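DNA repair protein RAD14 (Saccharomyces cerevisiae, PDB 5A3D) binds kinked, damaged DNA through the zinc-containing domain described here and is required for the incision step of nucleotide excision repair. Local coordinates at residues B[10-14]-B[24-28]; B[19-23]-B[62-66]; B[36-42]-B[78-84]; B[47-51]-B[100-104]. All coordinates share one frame; numbering follows the deposited sequence.

Contact 1. Residues B[10-14]-B[24-28]; sequences NIEMD and QVCKQ. With ZN (zinc ion), chain F.
Asn10 and Cys26 meet through a hydrogen bond in which the amide ND2 gives a hydrogen to the thiolate SG across 3.4 Å, almost straight at 176° and in the plane of the amide. Sulfur is a large, soft acceptor whose hydrogen bonds are long; a zinc-bound cysteine probably carries much negative charge, which an amide N-H can help to spread. Replacing Asn10 by alanine is likely to take the amide donor from SG and to cut the path through water 1 to Gln28 OE1.

On the backbone, Asp14 N donates to Val25 O at 2.9 Å. Water 2 bridges the two segments, giving a hydrogen to Glu12 O and accepting one from Lys27 N.

The remaining contacts are van der Waals or electrostatic. Met13 bends at chi2 and chi3, which lays SD against the backbone between Gln24 and Val25, 3.5 Å from Val25 N; a flexible thioether suits such an uneven surface. Asp14 swings CG away from its own N (chi1 -177°), and OD1 comes to lie beside the methylenes of Lys27, 3.2 Å from CD, while OD2 caps Leu17 N at the start of helix 15-19. Lys27 NZ stays 4.3 Å from Asp14 OD1, too far for a salt bridge.

Cys26 SG binds zinc at 2.3 Å and N-caps helix 27-32; with Cys4, Cys7 and Cys29 it completes the four-cysteine site of the XPA-family zinc finger.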
# COMPACT_ATOMS: atom_id res chain seq x y z
N ASN B 10 -36.93 -17.94 18.42
CA ASN B 10 -36.13 -17.26 19.41
C ASN B 10 -36.28 -15.75 19.23
O ASN B 10 -36.43 -15.23 18.08
CB ASN B 10 -34.68 -17.69 19.31
CG ASN B 10 -34.33 -18.90 20.22
OD1 ASN B 10 -34.99 -19.15 21.23
ND2 ASN B 10 -33.32 -19.69 19.79
N ILE B 11 -36.23 -15.10 20.38
CA ILE B 11 -36.26 -13.69 20.56
C ILE B 11 -34.93 -13.08 21.00
O ILE B 11 -34.78 -11.82 20.95
CB ILE B 11 -37.35 -13.50 21.62
CG1 ILE B 11 -38.47 -12.75 21.03
CG2 ILE B 11 -36.87 -13.15 23.03
CD1 ILE B 11 -39.25 -13.66 20.18
N GLU B 12 -34.02 -13.92 21.50
CA GLU B 12 -32.72 -13.46 21.93
C GLU B 12 -31.72 -13.66 20.77
O GLU B 12 -31.46 -14.77 20.42
CB GLU B 12 -32.26 -14.14 23.22
CG GLU B 12 -33.22 -13.96 24.38
CD GLU B 12 -33.39 -12.50 24.83
OE1 GLU B 12 -32.48 -11.67 24.51
OE2 GLU B 12 -34.41 -12.17 25.51
N MET B 13 -31.20 -12.57 20.18
CA MET B 13 -30.32 -12.72 18.99
C MET B 13 -28.90 -12.91 19.45
O MET B 13 -28.51 -12.51 20.55
CB MET B 13 -30.44 -11.52 18.07
CG MET B 13 -31.83 -11.12 17.55
SD MET B 13 -32.68 -12.55 16.79
CE MET B 13 -34.34 -12.19 17.30
N ASP B 14 -28.07 -13.47 18.57
CA ASP B 14 -26.68 -13.60 18.83
C ASP B 14 -26.07 -12.20 18.91
O ASP B 14 -26.37 -11.43 18.01
CB ASP B 14 -26.00 -14.32 17.68
CG ASP B 14 -24.58 -14.53 17.94
OD1 ASP B 14 -24.24 -15.25 18.86
OD2 ASP B 14 -23.75 -13.87 17.30
N GLN B 24 -30.70 -10.25 12.43
CA GLN B 24 -31.62 -10.78 13.43
C GLN B 24 -31.66 -12.32 13.45
O GLN B 24 -32.62 -12.93 12.89
CB GLN B 24 -33.02 -10.20 13.19
CG GLN B 24 -33.07 -8.72 13.47
CD GLN B 24 -34.16 -8.44 14.49
OE1 GLN B 24 -35.35 -8.31 14.12
NE2 GLN B 24 -33.76 -8.41 15.80
N VAL B 25 -30.58 -12.90 13.96
CA VAL B 25 -30.32 -14.37 13.94
C VAL B 25 -29.85 -14.81 15.30
O VAL B 25 -29.04 -14.13 15.91
CB VAL B 25 -29.26 -14.74 12.88
CG1 VAL B 25 -29.04 -16.25 12.87
CG2 VAL B 25 -29.78 -14.30 11.54
N CYS B 26 -30.47 -15.85 15.84
CA CYS B 26 -30.10 -16.36 17.16
C CYS B 26 -28.81 -17.17 17.07
O CYS B 26 -28.41 -17.66 15.99
CB CYS B 26 -31.25 -17.20 17.79
SG CYS B 26 -31.55 -18.77 17.09
N LYS B 27 -28.21 -17.42 18.20
CA LYS B 27 -26.93 -18.09 18.25
C LYS B 27 -27.08 -19.56 17.73
O LYS B 27 -26.24 -20.08 17.03
CB LYS B 27 -26.33 -18.03 19.66
CG LYS B 27 -24.95 -18.69 19.63
CD LYS B 27 -23.76 -18.07 20.36
CE LYS B 27 -23.95 -17.28 21.66
NZ LYS B 27 -22.60 -17.11 22.34
N GLN B 28 -28.17 -20.21 18.10
CA GLN B 28 -28.36 -21.60 17.73
C GLN B 28 -28.41 -21.74 16.18
O GLN B 28 -27.76 -22.60 15.57
CB GLN B 28 -29.55 -22.21 18.43
CG GLN B 28 -29.94 -23.66 17.94
CD GLN B 28 -30.94 -24.37 18.84
OE1 GLN B 28 -31.47 -23.82 19.77
NE2 GLN B 28 -31.23 -25.61 18.51
ZN ZN F . -33.05 -18.88 15.34
O HOH W 1 -31.59 -21.37 21.03
O HOH W 2 -29.15 -16.23 20.63

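Contact 2. Residues B[19-23]-B[62-66]; sequences DVFKL and FHRLE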
# COMPACT_ATOMS: atom_id res chain seq x y z
N ASP B 19 -25.38 -7.15 16.71
CA ASP B 19 -24.85 -5.82 17.00
C ASP B 19 -23.85 -5.43 15.91
O ASP B 19 -23.79 -4.22 15.51
CB ASP B 19 -24.13 -5.73 18.35
CG ASP B 19 -25.05 -5.86 19.56
OD1 ASP B 19 -26.32 -5.90 19.45
OD2 ASP B 19 -24.43 -5.85 20.68
N VAL B 20 -23.03 -6.39 15.44
CA VAL B 20 -21.92 -6.06 14.50
C VAL B 20 -22.37 -6.23 13.08
O VAL B 20 -22.13 -5.38 12.27
CB VAL B 20 -20.68 -6.95 14.69
CG1 VAL B 20 -19.60 -6.70 13.61
CG2 VAL B 20 -20.11 -6.70 16.11
N PHE B 21 -23.04 -7.32 12.77
CA PHE B 21 -23.34 -7.66 11.42
C PHE B 21 -24.80 -7.32 11.04
O PHE B 21 -25.17 -7.51 9.88
CB PHE B 21 -23.03 -9.10 11.17
CG PHE B 21 -21.57 -9.43 11.29
CD1 PHE B 21 -20.71 -9.08 10.28
CD2 PHE B 21 -21.06 -9.97 12.45
CE1 PHE B 21 -19.32 -9.28 10.39
CE2 PHE B 21 -19.71 -10.32 12.55
CZ PHE B 21 -18.81 -9.88 11.54
N LYS B 22 -25.61 -6.86 12.02
CA LYS B 22 -26.97 -6.39 11.78
C LYS B 22 -27.91 -7.47 11.29
O LYS B 22 -28.74 -7.25 10.43
CB LYS B 22 -26.97 -5.18 10.80
CG LYS B 22 -25.84 -4.25 11.03
CD LYS B 22 -26.00 -3.56 12.37
CE LYS B 22 -24.77 -2.68 12.53
NZ LYS B 22 -24.68 -2.02 13.88
N LEU B 23 -27.78 -8.63 11.89
CA LEU B 23 -28.56 -9.82 11.46
C LEU B 23 -29.40 -10.23 12.63
O LEU B 23 -28.87 -10.43 13.73
CB LEU B 23 -27.61 -10.93 11.05
CG LEU B 23 -26.88 -10.71 9.71
CD1 LEU B 23 -25.80 -11.77 9.48
CD2 LEU B 23 -27.85 -10.72 8.59
N PHE B 62 -18.12 -3.96 3.93
CA PHE B 62 -18.34 -5.12 4.86
C PHE B 62 -18.40 -4.68 6.29
O PHE B 62 -17.57 -3.84 6.77
CB PHE B 62 -17.18 -6.11 4.78
CG PHE B 62 -17.02 -6.75 3.44
CD1 PHE B 62 -17.96 -7.59 2.93
CD2 PHE B 62 -15.95 -6.42 2.63
CE1 PHE B 62 -17.78 -8.16 1.67
CE2 PHE B 62 -15.74 -7.03 1.43
CZ PHE B 62 -16.70 -7.88 0.89
N HIS B 63 -19.24 -5.35 7.05
CA HIS B 63 -19.18 -5.18 8.50
C HIS B 63 -18.03 -6.03 8.93
O HIS B 63 -17.62 -6.95 8.19
CB HIS B 63 -20.45 -5.59 9.21
CG HIS B 63 -21.64 -4.73 8.89
ND1 HIS B 63 -22.51 -5.01 7.85
CD2 HIS B 63 -22.12 -3.62 9.49
CE1 HIS B 63 -23.45 -4.08 7.80
NE2 HIS B 63 -23.23 -3.22 8.79
N ARG B 64 -17.44 -5.71 10.06
CA ARG B 64 -16.41 -6.58 10.56
C ARG B 64 -16.29 -6.46 12.09
O ARG B 64 -16.55 -5.41 12.65
CB ARG B 64 -15.05 -6.34 9.93
CG ARG B 64 -14.38 -5.02 10.22
CD ARG B 64 -13.09 -4.80 9.33
NE ARG B 64 -13.27 -4.56 7.85
CZ ARG B 64 -14.32 -4.00 7.24
NH1 ARG B 64 -15.33 -3.46 7.94
NH2 ARG B 64 -14.37 -3.93 5.93
N LEU B 65 -15.93 -7.56 12.70
CA LEU B 65 -15.56 -7.63 14.09
C LEU B 65 -14.05 -7.74 14.20
O LEU B 65 -13.47 -8.65 13.65
CB LEU B 65 -16.15 -8.88 14.65
CG LEU B 65 -16.29 -9.15 16.20
CD1 LEU B 65 -16.32 -10.60 16.71
CD2 LEU B 65 -16.04 -8.15 17.28
N GLU B 66 -13.46 -6.92 15.06
CA GLU B 66 -12.03 -7.05 15.35
C GLU B 66 -11.79 -7.63 16.70
O GLU B 66 -12.54 -7.35 17.70
CB GLU B 66 -11.36 -5.69 15.17
CG GLU B 66 -11.25 -5.43 13.70
CD GLU B 66 -10.36 -4.27 13.32
OE1 GLU B 66 -9.85 -3.60 14.26
OE2 GLU B 66 -10.23 -4.05 12.06
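Phe21 reaches along the backbone of residues 63-65, and His63 lies back over the turn that carries Phe21. The Phe21 ring is placed by a CG anti to the carbonyl carbon (chi1 -65°). From CB outward, its CD1 rests 3.7 Å from His63 CB. One atom further on, CE1 brings the ring edge to His63 O at 3.6 Å, where the slightly positive ring hydrogens suit a carbonyl oxygen. At the tip, CZ comes near the backbone N of Leu65 and lies 4.2 Å from Leu65 CB. Val20 CG1 sits over the centre of one ring face, and the same methyl touches Arg64 O at 3.4 Å; a small branched residue fits between the ring and the backbone of Arg64.

Three groups of residues 20-22 gather on one side of the His63 ring: Val20 O approaches CD2 at 3.3 Å, Phe21 O lies over the face, and the Lys22 side chain crosses that of His63 at about a right angle. Lys22, at positive phi after helix 15-19, turns its amine back to Asp19 O, while His63 ND1 bonds Glu85 on helix 83-94. Were His63 an alanine, Glu85 would probably lose this partner, and a gap would open beside the Lys22 methylenes.

Phe21 also packs on Val16 and Val82. The arrangement is largely van der Waals packing of a zinc-finger loop against the segment entering strand 65-67, joining the finger to the small antiparallel sheet of the DNA-binding domain.

Contact 3. Residues B[36-42]-B[78-84]; sequences KYALLTK and MQLFVRC. With nucleotides of chain D.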
# COMPACT_ATOMS: atom_id res chain seq x y z
N LYS B 36 -24.20 -19.58 5.98
CA LYS B 36 -24.57 -18.19 6.06
C LYS B 36 -23.80 -17.39 7.13
O LYS B 36 -23.41 -16.22 6.87
CB LYS B 36 -26.06 -18.01 6.37
CG LYS B 36 -27.02 -18.28 5.20
CD LYS B 36 -28.44 -18.20 5.63
CE LYS B 36 -29.43 -18.37 4.47
NZ LYS B 36 -30.78 -18.68 5.07
N TYR B 37 -23.60 -17.96 8.32
CA TYR B 37 -23.29 -17.15 9.44
C TYR B 37 -21.90 -17.28 10.02
O TYR B 37 -21.57 -16.65 10.99
CB TYR B 37 -24.38 -17.30 10.50
CG TYR B 37 -25.76 -16.99 10.00
CD1 TYR B 37 -26.07 -15.75 9.49
CD2 TYR B 37 -26.74 -17.96 9.93
CE1 TYR B 37 -27.33 -15.42 9.00
CE2 TYR B 37 -28.01 -17.63 9.47
CZ TYR B 37 -28.30 -16.38 8.96
OH TYR B 37 -29.58 -16.07 8.52
N ALA B 38 -21.12 -18.14 9.47
CA ALA B 38 -19.80 -18.37 10.02
C ALA B 38 -18.96 -17.11 9.91
O ALA B 38 -19.06 -16.38 8.94
CB ALA B 38 -19.06 -19.41 9.19
N LEU B 39 -18.03 -16.97 10.81
CA LEU B 39 -17.12 -15.80 10.77
C LEU B 39 -15.80 -16.28 10.19
O LEU B 39 -15.36 -17.41 10.43
CB LEU B 39 -16.98 -15.17 12.09
CG LEU B 39 -18.24 -14.69 12.81
CD1 LEU B 39 -17.86 -14.02 14.13
CD2 LEU B 39 -19.08 -13.75 11.91
N LEU B 40 -15.27 -15.47 9.28
CA LEU B 40 -14.10 -15.81 8.49
C LEU B 40 -13.06 -14.75 8.80
O LEU B 40 -13.35 -13.55 8.85
CB LEU B 40 -14.42 -15.70 7.01
CG LEU B 40 -15.54 -16.61 6.47
CD1 LEU B 40 -15.71 -16.33 4.99
CD2 LEU B 40 -15.09 -18.00 6.73
N THR B 41 -11.84 -15.18 8.96
CA THR B 41 -10.78 -14.21 9.10
C THR B 41 -10.54 -13.50 7.79
O THR B 41 -10.90 -13.93 6.70
CB THR B 41 -9.48 -14.88 9.58
OG1 THR B 41 -9.01 -15.69 8.51
CG2 THR B 41 -9.68 -15.69 10.81
N LYS B 42 -9.80 -12.41 7.90
CA LYS B 42 -9.32 -11.71 6.77
C LYS B 42 -8.51 -12.62 5.81
O LYS B 42 -8.80 -12.66 4.64
CB LYS B 42 -8.59 -10.47 7.18
CG LYS B 42 -8.44 -9.52 5.95
CD LYS B 42 -7.63 -8.38 6.31
CE LYS B 42 -7.79 -7.30 5.30
NZ LYS B 42 -6.91 -6.26 5.72
N MET B 78 -6.92 -9.18 14.58
CA MET B 78 -7.67 -10.11 13.75
C MET B 78 -8.93 -9.46 13.27
O MET B 78 -9.59 -8.72 14.02
CB MET B 78 -7.98 -11.36 14.59
CG MET B 78 -8.76 -12.42 13.81
SD MET B 78 -8.80 -14.05 14.62
CE MET B 78 -9.55 -13.69 16.22
N GLN B 79 -9.33 -9.77 12.04
CA GLN B 79 -10.57 -9.21 11.43
C GLN B 79 -11.50 -10.35 10.96
O GLN B 79 -11.05 -11.21 10.25
CB GLN B 79 -10.24 -8.27 10.28
CG GLN B 79 -9.41 -7.03 10.78
CD GLN B 79 -8.96 -6.13 9.65
OE1 GLN B 79 -9.16 -6.42 8.48
NE2 GLN B 79 -8.38 -4.98 10.01
N LEU B 80 -12.74 -10.34 11.43
CA LEU B 80 -13.71 -11.41 11.21
C LEU B 80 -14.87 -10.80 10.38
O LEU B 80 -15.45 -9.77 10.72
CB LEU B 80 -14.19 -12.03 12.48
CG LEU B 80 -13.08 -12.65 13.40
CD1 LEU B 80 -13.67 -13.09 14.70
CD2 LEU B 80 -12.50 -13.81 12.65
N PHE B 81 -15.18 -11.51 9.36
CA PHE B 81 -16.21 -11.12 8.33
C PHE B 81 -17.30 -12.24 8.33
O PHE B 81 -16.95 -13.41 8.57
CB PHE B 81 -15.60 -11.00 6.96
CG PHE B 81 -14.57 -9.94 6.87
CD1 PHE B 81 -13.28 -10.21 7.30
CD2 PHE B 81 -14.87 -8.67 6.37
CE1 PHE B 81 -12.27 -9.25 7.15
CE2 PHE B 81 -13.84 -7.70 6.30
CZ PHE B 81 -12.55 -8.00 6.69
N VAL B 82 -18.54 -11.85 8.05
CA VAL B 82 -19.66 -12.85 8.04
C VAL B 82 -19.74 -13.45 6.63
O VAL B 82 -19.74 -12.73 5.59
CB VAL B 82 -21.03 -12.37 8.63
CG1 VAL B 82 -21.75 -11.34 7.80
CG2 VAL B 82 -21.94 -13.57 8.94
N ARG B 83 -19.85 -14.77 6.62
CA ARG B 83 -19.81 -15.48 5.38
C ARG B 83 -20.82 -14.92 4.39
O ARG B 83 -20.46 -14.74 3.24
CB ARG B 83 -19.93 -16.99 5.52
CG ARG B 83 -19.81 -17.60 4.14
CD ARG B 83 -19.90 -19.08 4.10
NE ARG B 83 -19.03 -19.84 4.93
CZ ARG B 83 -17.80 -20.15 4.59
NH1 ARG B 83 -17.30 -19.68 3.44
NH2 ARG B 83 -17.06 -20.92 5.39
N CYS B 84 -22.06 -14.65 4.81
CA CYS B 84 -23.07 -14.28 3.82
C CYS B 84 -22.68 -12.96 3.06
O CYS B 84 -22.95 -12.84 1.90
CB CYS B 84 -24.46 -14.19 4.45
SG CYS B 84 -24.64 -13.05 5.83
P DG D 3 -6.56 -12.27 10.08
OP1 DG D 3 -7.78 -11.46 10.37
OP2 DG D 3 -6.51 -13.13 8.92
O5' DG D 3 -5.30 -11.28 10.03
C5' DG D 3 -5.06 -10.38 11.11
C4' DG D 3 -4.08 -9.31 10.67
O4' DG D 3 -2.74 -9.86 10.56
C3' DG D 3 -4.37 -8.66 9.32
O3' DG D 3 -3.99 -7.33 9.65
C2' DG D 3 -3.48 -9.44 8.36
C1' DG D 3 -2.27 -9.79 9.23
N9 DG D 3 -1.56 -11.03 8.95
C8 DG D 3 -2.10 -12.26 8.65
N7 DG D 3 -1.20 -13.20 8.54
C5 DG D 3 0.00 -12.54 8.74
C6 DG D 3 1.32 -13.04 8.75
O6 DG D 3 1.71 -14.19 8.53
N1 DG D 3 2.25 -12.03 8.98
C2 DG D 3 1.94 -10.71 9.24
N2 DG D 3 2.97 -9.89 9.50
N3 DG D 3 0.70 -10.25 9.29
C4 DG D 3 -0.21 -11.21 9.04
O5' DG D 1 -5.66 -20.89 16.78
C5' DG D 1 -6.44 -19.69 16.60
C4' DG D 1 -7.25 -19.78 15.33
O4' DG D 1 -8.65 -20.17 15.42
C3' DG D 1 -7.08 -18.80 14.17
O3' DG D 1 -6.21 -19.33 13.14
C2' DG D 1 -8.51 -18.56 13.68
C1' DG D 1 -9.43 -19.26 14.68
N9 DG D 1 -10.07 -18.33 15.61
C8 DG D 1 -9.50 -17.69 16.69
N7 DG D 1 -10.32 -16.89 17.30
C5 DG D 1 -11.50 -16.97 16.56
C6 DG D 1 -12.75 -16.31 16.75
O6 DG D 1 -13.07 -15.49 17.62
N1 DG D 1 -13.67 -16.71 15.79
C2 DG D 1 -13.43 -17.60 14.77
N2 DG D 1 -14.46 -17.86 13.95
N3 DG D 1 -12.26 -18.20 14.57
C4 DG D 1 -11.35 -17.85 15.51
P DA D 4 -4.23 -6.15 8.60
OP1 DA D 4 -4.74 -4.99 9.33
OP2 DA D 4 -4.92 -6.69 7.46
O5' DA D 4 -2.75 -5.74 8.19
C5' DA D 4 -1.89 -5.31 9.26
C4' DA D 4 -0.56 -4.81 8.76
O4' DA D 4 0.26 -5.93 8.40
C3' DA D 4 -0.61 -3.91 7.52
O3' DA D 4 0.42 -2.94 7.68
C2' DA D 4 -0.37 -4.90 6.39
C1' DA D 4 0.58 -5.90 7.01
N9 DA D 4 0.49 -7.27 6.54
C8 DA D 4 -0.66 -7.97 6.26
N7 DA D 4 -0.45 -9.23 5.97
C5 DA D 4 0.93 -9.38 6.10
C6 DA D 4 1.78 -10.47 5.91
N6 DA D 4 1.34 -11.68 5.55
N1 DA D 4 3.11 -10.27 6.06
C2 DA D 4 3.54 -9.05 6.41
N3 DA D 4 2.83 -7.95 6.64
C4 DA D 4 1.51 -8.18 6.48
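Leu40 and Phe81 form the central hydrogen-bonded pair of two antiparallel strands. Leu40 N gives its hydrogen to Phe81 O and Phe81 N returns one to Leu40 O, each at 2.8 Å, so both residues have their backbone N-H and C=O satisfied. Beyond the strand, Ala38 O accepts Arg83 N at 2.9 Å, and Lys36 O receives a weak bond from Cys84 N. Two carbonyls thus take up N-H groups of the first turn of helix 83-94, which the helix itself cannot satisfy.

At the far end the donors turn to DNA. Gln79 N points almost straight, at 174°, to OP1 of nucleotide DG3 of chain D, 2.8 Å away. Lys42 N divides its hydrogen between weak bonds to Gln79 O and to that same OP1. The extended Lys42 chain runs beside Gln79, whose OE1 lies 3.3 Å from Lys42 CD, and carries NZ to OP2 of DA4 of chain D at 2.7 Å; NZ also bonds Asn57. A lysine suits this place, its long chain bringing positive charge to a phosphate.

Arg83 bends at chi3 (-54°) and lays one guanidinium face on Leu40 CD2, while NH1 bonds Tyr49 OH. On the other side of the sheet, Leu80 and Met78 reach base DG1 of chain D, Met78 CE lying 3.5 Å from its N7.

This is an antiparallel strand pair leading into helices 42-49 and 83-94, with backbone and lysine grips on DNA phosphates, at the DNA-binding surface of the XPA-family domain.

Contact 4. Residues B[47-51]-B[100-104]; sequences EDYFL and LDEEW
Phe50 and Leu100 come together through two different first torsions: Phe50 holds CG anti to its carbonyl carbon (chi1 -50°), whereas Leu100 has CG anti to the backbone N (chi1 174°), which carries its branches over to Tyr49 and Phe50. Those branches share the work. CD1 comes within 3.5 Å of Phe50 CD2, and CD2 lies 3.8 Å from Tyr49 CD1. A leucine serves well here because its fork can meet two aromatic rings at once.

Further along the Phe50 ring, CD2 also meets the aliphatic CG of Glu103 at 3.9 Å, and CZ reaches Trp104 CA at 3.7 Å, approaching the indole at its edge. Phe50, with positive phi, is the residue at which the chain leaves helix 42-49, so the contact packs a helix C-terminal turn against one side of the long helix 96-113. Three residues of that helix, Leu100, Glu103 and Trp104, present the surface, as the spacing of one helical turn allows.

Glu103 bends at chi2 and pairs through OE2 with Arg107 in a salt bridge, leaving CG against the ring. Trp94 of helix 83-94 touches Phe50 and Glu103, and its NE1 bonds Tyr49 O.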
# COMPACT_ATOMS: atom_id res chain seq x y z
N GLU B 47 -8.07 -16.19 0.83
CA GLU B 47 -7.86 -17.58 0.40
C GLU B 47 -9.09 -18.22 -0.23
O GLU B 47 -8.96 -18.89 -1.24
CB GLU B 47 -7.41 -18.43 1.59
CG GLU B 47 -5.96 -18.26 2.00
CD GLU B 47 -5.66 -19.06 3.28
OE1 GLU B 47 -6.63 -19.60 3.85
OE2 GLU B 47 -4.49 -19.10 3.75
N ASP B 48 -10.26 -18.04 0.37
CA ASP B 48 -11.49 -18.70 -0.04
C ASP B 48 -12.25 -17.98 -1.16
O ASP B 48 -12.86 -18.63 -2.01
CB ASP B 48 -12.46 -18.86 1.14
CG ASP B 48 -11.93 -19.79 2.21
OD1 ASP B 48 -10.84 -20.40 2.00
OD2 ASP B 48 -12.61 -19.82 3.30
N TYR B 49 -12.22 -16.66 -1.17
CA TYR B 49 -13.06 -15.90 -2.08
C TYR B 49 -12.30 -14.99 -3.05
O TYR B 49 -12.92 -14.21 -3.80
CB TYR B 49 -14.09 -15.09 -1.28
CG TYR B 49 -15.09 -15.98 -0.59
CD1 TYR B 49 -16.11 -16.59 -1.30
CD2 TYR B 49 -15.02 -16.21 0.76
CE1 TYR B 49 -17.05 -17.40 -0.66
CE2 TYR B 49 -15.92 -17.07 1.40
CZ TYR B 49 -16.95 -17.61 0.71
OH TYR B 49 -17.89 -18.45 1.32
N PHE B 50 -10.99 -15.04 -2.96
CA PHE B 50 -10.08 -14.24 -3.75
C PHE B 50 -10.36 -12.75 -3.63
O PHE B 50 -10.28 -12.02 -4.61
CB PHE B 50 -10.08 -14.76 -5.17
CG PHE B 50 -9.86 -16.25 -5.25
CD1 PHE B 50 -8.70 -16.83 -4.76
CD2 PHE B 50 -10.83 -17.07 -5.78
CE1 PHE B 50 -8.50 -18.20 -4.81
CE2 PHE B 50 -10.66 -18.45 -5.84
CZ PHE B 50 -9.49 -19.01 -5.32
N LEU B 51 -10.67 -12.29 -2.42
CA LEU B 51 -10.95 -10.86 -2.22
C LEU B 51 -9.65 -10.23 -1.90
O LEU B 51 -8.79 -10.87 -1.31
CB LEU B 51 -12.03 -10.57 -1.11
CG LEU B 51 -13.37 -11.28 -1.43
CD1 LEU B 51 -14.42 -10.85 -0.40
CD2 LEU B 51 -13.91 -11.09 -2.84
N LEU B 100 -16.50 -18.29 -9.44
CA LEU B 100 -15.52 -18.44 -8.40
C LEU B 100 -14.75 -19.74 -8.52
O LEU B 100 -13.53 -19.75 -8.35
CB LEU B 100 -16.18 -18.34 -7.02
CG LEU B 100 -15.33 -18.61 -5.77
CD1 LEU B 100 -14.28 -17.52 -5.77
CD2 LEU B 100 -16.24 -18.64 -4.52
N ASP B 101 -15.49 -20.82 -8.76
CA ASP B 101 -14.95 -22.12 -9.10
C ASP B 101 -13.94 -22.03 -10.28
O ASP B 101 -12.81 -22.56 -10.19
CB ASP B 101 -16.13 -23.03 -9.48
CG ASP B 101 -15.78 -24.51 -9.54
OD1 ASP B 101 -15.41 -25.03 -8.45
OD2 ASP B 101 -15.95 -25.16 -10.64
N GLU B 102 -14.36 -21.35 -11.35
CA GLU B 102 -13.46 -21.00 -12.47
C GLU B 102 -12.14 -20.38 -12.00
O GLU B 102 -11.04 -20.80 -12.43
CB GLU B 102 -14.15 -20.05 -13.47
CG GLU B 102 -14.60 -20.67 -14.80
CD GLU B 102 -15.19 -19.62 -15.76
OE1 GLU B 102 -15.37 -18.44 -15.30
OE2 GLU B 102 -15.50 -19.98 -16.96
N GLU B 103 -12.24 -19.39 -11.10
CA GLU B 103 -11.05 -18.65 -10.69
C GLU B 103 -10.13 -19.52 -9.83
O GLU B 103 -8.89 -19.48 -9.98
CB GLU B 103 -11.46 -17.34 -10.01
CG GLU B 103 -10.32 -16.41 -9.57
CD GLU B 103 -9.49 -15.78 -10.69
OE1 GLU B 103 -9.92 -15.68 -11.86
OE2 GLU B 103 -8.35 -15.36 -10.38
N TRP B 104 -10.74 -20.36 -8.98
CA TRP B 104 -9.98 -21.29 -8.15
C TRP B 104 -9.16 -22.22 -9.07
O TRP B 104 -7.92 -22.33 -8.95
CB TRP B 104 -10.92 -22.06 -7.20
CG TRP B 104 -10.31 -23.24 -6.44
CD1 TRP B 104 -9.59 -23.19 -5.27
CD2 TRP B 104 -10.42 -24.64 -6.77
NE1 TRP B 104 -9.23 -24.44 -4.87
CE2 TRP B 104 -9.72 -25.36 -5.77
CE3 TRP B 104 -11.02 -25.36 -7.82
CZ2 TRP B 104 -9.61 -26.75 -5.79
CZ3 TRP B 104 -10.90 -26.73 -7.84
CH2 TRP B 104 -10.20 -27.42 -6.84

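How the contacts relate
Contact 3 is the hub, its centre about 3 Å from that of the chain, and it carries the direct grip on DNA. Contact 2 lies about 9 Å away, centre to centre, and shares the sheet: Leu65 O probably bonds Leu80 N, and Phe21 CZ packs 3.5 Å from Leu80 O. Contact 1, which supplies Cys26 to the zinc site, is about 17 Å from contact 3 between centres; Val25 CG2 meets Tyr37 OH at 3.5 Å, while the nearest atom of contact 1 is about 11 Å from the DNA. Contact 4 joins contact 3 where Leu40 CD1 packs 3.7 Å from Tyr49 CE2. Contacts 1 and 4 sit on opposite sides of the chain's centre, with centres about 31 Å apart.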